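Local coordinates for phosphoacetylglucosamine mutase (Aspergillus lentulus, PDB 5O9X), which interconverts the 6-phosphate and 1-phosphate of N-acetylglucosamine, a phosphomutase step on the route to UDP-N-acetylglucosamine, at residues K329-V334 against R372-V377. The protein carries 1 engineered substitution. Residues are numbered along the deposited sequence; the frame is centred on the assembly and turned at random.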
loop_
_atom_site.group_PDB
_atom_site.type_symbol
_atom_site.label_atom_id
_atom_site.label_comp_id
_atom_site.label_asym_id
_atom_site.label_seq_id
_atom_site.Cartn_x
_atom_site.Cartn_y
_atom_site.Cartn_z
ATOM N N LYS A 329 0.532 -13.579 -25.702
ATOM C CA LYS A 329 -0.820 -13.134 -25.240
ATOM C C LYS A 329 -0.858 -12.478 -23.846
ATOM O O LYS A 329 -1.879 -11.925 -23.471
ATOM C CB LYS A 329 -1.839 -14.307 -25.250
ATOM C CG LYS A 329 -1.907 -15.096 -26.557
ATOM C CD LYS A 329 -3.073 -16.079 -26.627
ATOM C CE LYS A 329 -4.372 -15.439 -27.143
ATOM N NZ LYS A 329 -5.592 -16.303 -27.008
ATOM N N LEU A 330 0.232 -12.579 -23.076
ATOM C CA LEU A 330 0.335 -11.938 -21.757
ATOM C C LEU A 330 1.512 -10.939 -21.712
ATOM O O LEU A 330 2.508 -11.169 -21.031
ATOM C CB LEU A 330 0.453 -12.955 -20.617
ATOM C CG LEU A 330 -0.662 -13.932 -20.232
ATOM C CD1 LEU A 330 -0.093 -14.849 -19.148
ATOM C CD2 LEU A 330 -1.894 -13.219 -19.696
ATOM N N LYS A 331 1.356 -9.828 -22.409
ATOM C CA LYS A 331 2.313 -8.705 -22.313
ATOM C C LYS A 331 2.379 -8.098 -20.852
ATOM O O LYS A 331 1.406 -7.532 -20.296
ATOM C CB LYS A 331 2.043 -7.615 -23.398
ATOM C CG LYS A 331 1.979 -8.028 -24.902
ATOM C CD LYS A 331 2.929 -9.159 -25.293
ATOM C CE LYS A 331 4.184 -8.673 -26.005
ATOM N NZ LYS A 331 5.159 -9.797 -26.154
ATOM N N ILE A 332 3.556 -8.240 -20.265
ATOM C CA ILE A 332 3.783 -7.735 -18.915
ATOM C C ILE A 332 4.361 -6.313 -18.978
ATOM O O ILE A 332 5.266 -6.035 -19.755
ATOM C CB ILE A 332 4.779 -8.671 -18.156
ATOM C CG1 ILE A 332 4.249 -10.100 -18.138
ATOM C CG2 ILE A 332 5.055 -8.186 -16.719
ATOM C CD1 ILE A 332 5.348 -11.080 -17.787
ATOM N N GLY A 333 3.918 -5.459 -18.086
ATOM C CA GLY A 333 4.590 -4.192 -17.916
ATOM C C GLY A 333 4.827 -3.986 -16.412
ATOM O O GLY A 333 4.068 -4.510 -15.559
ATOM N N VAL A 334 5.876 -3.195 -16.093
ATOM C CA VAL A 334 6.174 -2.863 -14.682
ATOM C C VAL A 334 5.985 -1.357 -14.393
ATOM O O VAL A 334 6.624 -0.494 -15.039
ATOM C CB VAL A 334 7.580 -3.304 -14.291
ATOM C CG1 VAL A 334 7.841 -3.051 -12.753
ATOM C CG2 VAL A 334 7.823 -4.804 -14.707
ATOM N N ARG A 372 -2.961 -0.534 -18.032
ATOM C CA ARG A 372 -2.657 -0.487 -19.461
ATOM C C ARG A 372 -2.026 -1.788 -20.014
ATOM O O ARG A 372 -1.850 -1.924 -21.223
ATOM C CB ARG A 372 -1.837 0.769 -19.785
ATOM C CG ARG A 372 -2.617 2.011 -19.324
ATOM C CD ARG A 372 -2.174 3.368 -19.854
ATOM N NE ARG A 372 -1.666 3.361 -21.236
ATOM C CZ ARG A 372 -1.083 4.409 -21.835
ATOM N NH1 ARG A 372 -0.939 5.564 -21.189
ATOM N NH2 ARG A 372 -0.637 4.311 -23.086
ATOM N N PHE A 373 -1.695 -2.730 -19.114
ATOM C CA PHE A 373 -1.004 -3.979 -19.473
ATOM C C PHE A 373 -1.974 -5.149 -19.306
ATOM O O PHE A 373 -2.948 -5.013 -18.561
ATOM C CB PHE A 373 0.231 -4.145 -18.551
ATOM C CG PHE A 373 1.213 -3.025 -18.732
ATOM C CD1 PHE A 373 1.924 -2.911 -19.904
ATOM C CD2 PHE A 373 1.410 -2.056 -17.719
ATOM C CE1 PHE A 373 2.822 -1.847 -20.115
ATOM C CE2 PHE A 373 2.319 -0.986 -17.919
ATOM C CZ PHE A 373 3.021 -0.884 -19.109
ATOM N N ASP A 374 -1.689 -6.278 -19.974
ATOM C CA ASP A 374 -2.393 -7.550 -19.704
ATOM C C ASP A 374 -2.069 -7.956 -18.267
ATOM O O ASP A 374 -2.952 -8.295 -17.478
ATOM C CB ASP A 374 -1.900 -8.689 -20.684
ATOM C CG ASP A 374 -2.123 -8.368 -22.221
ATOM O OD1 ASP A 374 -3.167 -7.793 -22.571
ATOM O OD2 ASP A 374 -1.245 -8.724 -23.068
ATOM N N VAL A 375 -0.772 -7.935 -17.935
ATOM C CA VAL A 375 -0.310 -8.229 -16.543
ATOM C C VAL A 375 0.425 -6.927 -16.049
ATOM O O VAL A 375 1.454 -6.571 -16.613
ATOM C CB VAL A 375 0.666 -9.437 -16.564
ATOM C CG1 VAL A 375 1.143 -9.745 -15.168
ATOM C CG2 VAL A 375 -0.018 -10.701 -17.211
ATOM N N GLY A 376 -0.100 -6.229 -15.057
ATOM C CA GLY A 376 0.579 -4.971 -14.687
ATOM C C GLY A 376 1.228 -5.221 -13.295
ATOM O O GLY A 376 0.523 -5.388 -12.260
ATOM N N VAL A 377 2.548 -5.279 -13.257
ATOM C CA VAL A 377 3.210 -5.560 -11.973
ATOM C C VAL A 377 3.466 -4.154 -11.411
ATOM O O VAL A 377 4.101 -3.325 -12.083
ATOM C CB VAL A 377 4.523 -6.288 -12.168
ATOM C CG1 VAL A 377 5.262 -6.464 -10.807
ATOM C CG2 VAL A 377 4.247 -7.654 -12.792
#
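The phenyl ring of Phe373 lies flat over Gly333, whose CA sits 3.5 Å from the ring centroid, 8° off the ring normal, in a CH-pi contact. Gly333 belongs to strand 332-337 and Phe373 comes just before strand 375-379, two parallel neighbours central in the four-stranded sheet of an alpha/beta/alpha domain of the phosphohexomutase fold. Glycine suits position 333 because a beta carbon there would run into Phe373 CE1. The Phe373 side chain also touches Pro355.

The backbone ladder runs from Val375 N to Lys331 O, from Gly333 N to Val375 O and from Val377 N to Gly333 O, the last bond measuring 2.9 Å. Just before strand 375-379 begins, the short acidic side chain of Asp374 suits its place by accepting a backbone N-H: OD2 takes Lys331 N at 2.9 Å through its anti lone pair, although the bond is bent (138° at the hydrogen).

Ile332, Val334, Val375 and Val377, all beta-branched, line the opposite face of the sheet; Ile332, Val334 and Val377, with Leu330 just before the strand, pack against helix 306-324. Ile332 lies side by side with Val375, CG1 to CB 4.0 Å, while Leu330 reaches Val375 CG2 through CD2. Further along, Ile332 sends its other branch obliquely across to Val377, CG2 meeting CG2 at 4.0 Å.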